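Local coordinates for putative uncharacterized protein (Pyrococcus abyssi virus 1, PDB 4HR1) that is of unknown function but forms a helical bundle and comes from a virus that infects the archaeon Pyrococcus abyssi, at the interface of chains B and A. Residues are numbered along the deposited sequence; one frame, centred on the assembly and turned at random. Chains: chain A, Putative uncharacterized protein; chain B, Putative uncharacterized protein.

The interface of chains B and A. Residues chain B 55-56, 58-59; chain A 22, 25-26, 29, 101.
B:Tyr59 inserts its side chain among A:Phe22, A:Gly25, A:Tyr26, A:Thr29 and A:Leu101 in a helix-to-helix, largely apolar patch that helps hold the two copies of the deposited assembly together; whether this pairing is the biological one, the structure alone does not show. It illustrates how one aromatic side chain can carry much of a small contact, here probably helped by a glycine on the opposing helix. At A:Gly25, where no side chain stands in the way, CB of B:Tyr59 settles against the backbone, 3.8 Å from the glycine CA. With CG anti to the backbone N (chi1 178°), the B:Tyr59 ring is carried obliquely across the A helix, and CA of A:Tyr26 sits over one face, 3.5 Å from CD2 and displaced toward the rim, a CH-pi contact. The CD1 edge of B:Tyr59 is directed at the face of A:Phe22 near its rim, 3.6 Å from CE2, the planes 72° apart. The A:Tyr26 ring, turned 88° to that of B:Tyr59, points its CD1 edge at the face its CA covers, 3.7 Å from CZ. Its own face is backed within chain A by CG of A:Leu101, centred above it, while CD2 of that leucine reaches CE1 of B:Tyr59 at 3.8 Å. On the other flank A:Thr29 brings both branches to the ring, OG1 near CE2 and CG2 near CD2. The threonine hydroxyl is steadied by a hydrogen bond from OG1 to the backbone O of A:Tyr26 (3.0 Å). B:Val58 adds a lighter touch, CG1 against CB of A:Phe22. In the fold, B:Tyr59 lies near the C-terminal end of helix 34-63, facing the last turns of A helix 6-30, with A:Leu101 contributed by the loop after helix 72-98.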
loop_
_atom_site.group_PDB
_atom_site.type_symbol
_atom_site.label_atom_id
_atom_site.label_comp_id
_atom_site.label_asym_id
_atom_site.label_seq_id
_atom_site.Cartn_x
_atom_site.Cartn_y
_atom_site.Cartn_z
ATOM N N ASN B 55 4.609 -11.533 1.023
ATOM C CA ASN B 55 4.144 -11.616 -0.379
ATOM C C ASN B 55 3.730 -13.015 -0.759
ATOM O O ASN B 55 2.823 -13.199 -1.581
ATOM C CB ASN B 55 5.258 -11.198 -1.358
ATOM C CG ASN B 55 5.639 -9.744 -1.366
ATOM O OD1 ASN B 55 4.905 -8.868 -0.881
ATOM N ND2 ASN B 55 6.799 -9.457 -1.965
ATOM N N TRP B 56 4.440 -14.016 -0.200
ATOM C CA TRP B 56 4.153 -15.419 -0.455
ATOM C C TRP B 56 2.703 -15.724 -0.125
ATOM O O TRP B 56 2.044 -16.379 -0.929
ATOM C CB TRP B 56 5.128 -16.322 0.317
ATOM C CG TRP B 56 5.040 -16.207 1.808
ATOM C CD1 TRP B 56 5.746 -15.356 2.613
ATOM C CD2 TRP B 56 4.185 -16.963 2.675
ATOM N NE1 TRP B 56 5.373 -15.525 3.926
ATOM C CE2 TRP B 56 4.391 -16.486 3.989
ATOM C CE3 TRP B 56 3.234 -17.978 2.462
ATOM C CZ2 TRP B 56 3.706 -17.013 5.090
ATOM C CZ3 TRP B 56 2.529 -18.474 3.552
ATOM C CH2 TRP B 56 2.773 -17.999 4.844
ATOM N N VAL B 58 0.050 -13.614 -0.022
ATOM C CA VAL B 58 -0.846 -12.938 -0.949
ATOM C C VAL B 58 -1.141 -13.904 -2.115
ATOM O O VAL B 58 -2.314 -14.148 -2.380
ATOM C CB VAL B 58 -0.290 -11.571 -1.391
ATOM C CG1 VAL B 58 -1.302 -10.807 -2.245
ATOM C CG2 VAL B 58 0.139 -10.745 -0.181
ATOM N N TYR B 59 -0.094 -14.553 -2.715
ATOM C CA TYR B 59 -0.324 -15.574 -3.748
ATOM C C TYR B 59 -0.799 -16.893 -3.156
ATOM O O TYR B 59 -1.787 -17.452 -3.660
ATOM C CB TYR B 59 0.889 -15.850 -4.691
ATOM C CG TYR B 59 0.576 -16.960 -5.690
ATOM C CD1 TYR B 59 -0.471 -16.829 -6.600
ATOM C CD2 TYR B 59 1.231 -18.190 -5.627
ATOM C CE1 TYR B 59 -0.835 -17.877 -7.446
ATOM C CE2 TYR B 59 0.902 -19.235 -6.497
ATOM C CZ TYR B 59 -0.139 -19.075 -7.403
ATOM O OH TYR B 59 -0.511 -20.103 -8.240
ATOM N N PHE A 22 1.339 -10.158 -5.187
ATOM C CA PHE A 22 0.749 -11.370 -5.718
ATOM C C PHE A 22 1.649 -11.938 -6.851
ATOM O O PHE A 22 1.785 -13.157 -6.942
ATOM C CB PHE A 22 -0.680 -11.061 -6.200
ATOM C CG PHE A 22 -1.442 -12.193 -6.848
ATOM C CD1 PHE A 22 -1.493 -12.317 -8.233
ATOM C CD2 PHE A 22 -2.163 -13.101 -6.078
ATOM C CE1 PHE A 22 -2.205 -13.364 -8.839
ATOM C CE2 PHE A 22 -2.868 -14.150 -6.685
ATOM C CZ PHE A 22 -2.889 -14.272 -8.065
ATOM N N GLY A 25 4.873 -13.208 -5.338
ATOM C CA GLY A 25 4.436 -14.373 -4.577
ATOM C C GLY A 25 4.367 -15.624 -5.418
ATOM O O GLY A 25 4.828 -16.679 -4.985
ATOM N N TYR A 26 3.792 -15.505 -6.625
ATOM C CA TYR A 26 3.661 -16.578 -7.614
ATOM C C TYR A 26 5.032 -17.009 -8.155
ATOM O O TYR A 26 5.285 -18.203 -8.300
ATOM C CB TYR A 26 2.770 -16.089 -8.758
ATOM C CG TYR A 26 2.841 -16.886 -10.043
ATOM C CD1 TYR A 26 2.014 -17.988 -10.248
ATOM C CD2 TYR A 26 3.654 -16.476 -11.099
ATOM C CE1 TYR A 26 1.997 -18.665 -11.468
ATOM C CE2 TYR A 26 3.680 -17.174 -12.306
ATOM C CZ TYR A 26 2.836 -18.259 -12.491
ATOM O OH TYR A 26 2.833 -18.940 -13.680
ATOM N N THR A 29 7.172 -19.383 -5.934
ATOM C CA THR A 29 6.705 -20.765 -5.990
ATOM C C THR A 29 7.142 -21.428 -7.290
ATOM O O THR A 29 7.873 -22.420 -7.248
ATOM C CB THR A 29 5.171 -20.882 -5.721
ATOM O OG1 THR A 29 4.421 -20.671 -6.919
ATOM C CG2 THR A 29 4.674 -19.971 -4.595
ATOM N N LEU A 101 -0.230 -16.723 -15.233
ATOM C CA LEU A 101 -1.092 -16.746 -14.044
ATOM C C LEU A 101 -2.573 -16.874 -14.419
ATOM O O LEU A 101 -3.358 -17.448 -13.663
ATOM C CB LEU A 101 -0.880 -15.484 -13.207
ATOM C CG LEU A 101 -0.273 -15.700 -11.855
ATOM C CD1 LEU A 101 0.194 -14.406 -11.282
ATOM C CD2 LEU A 101 -1.249 -16.415 -10.918
#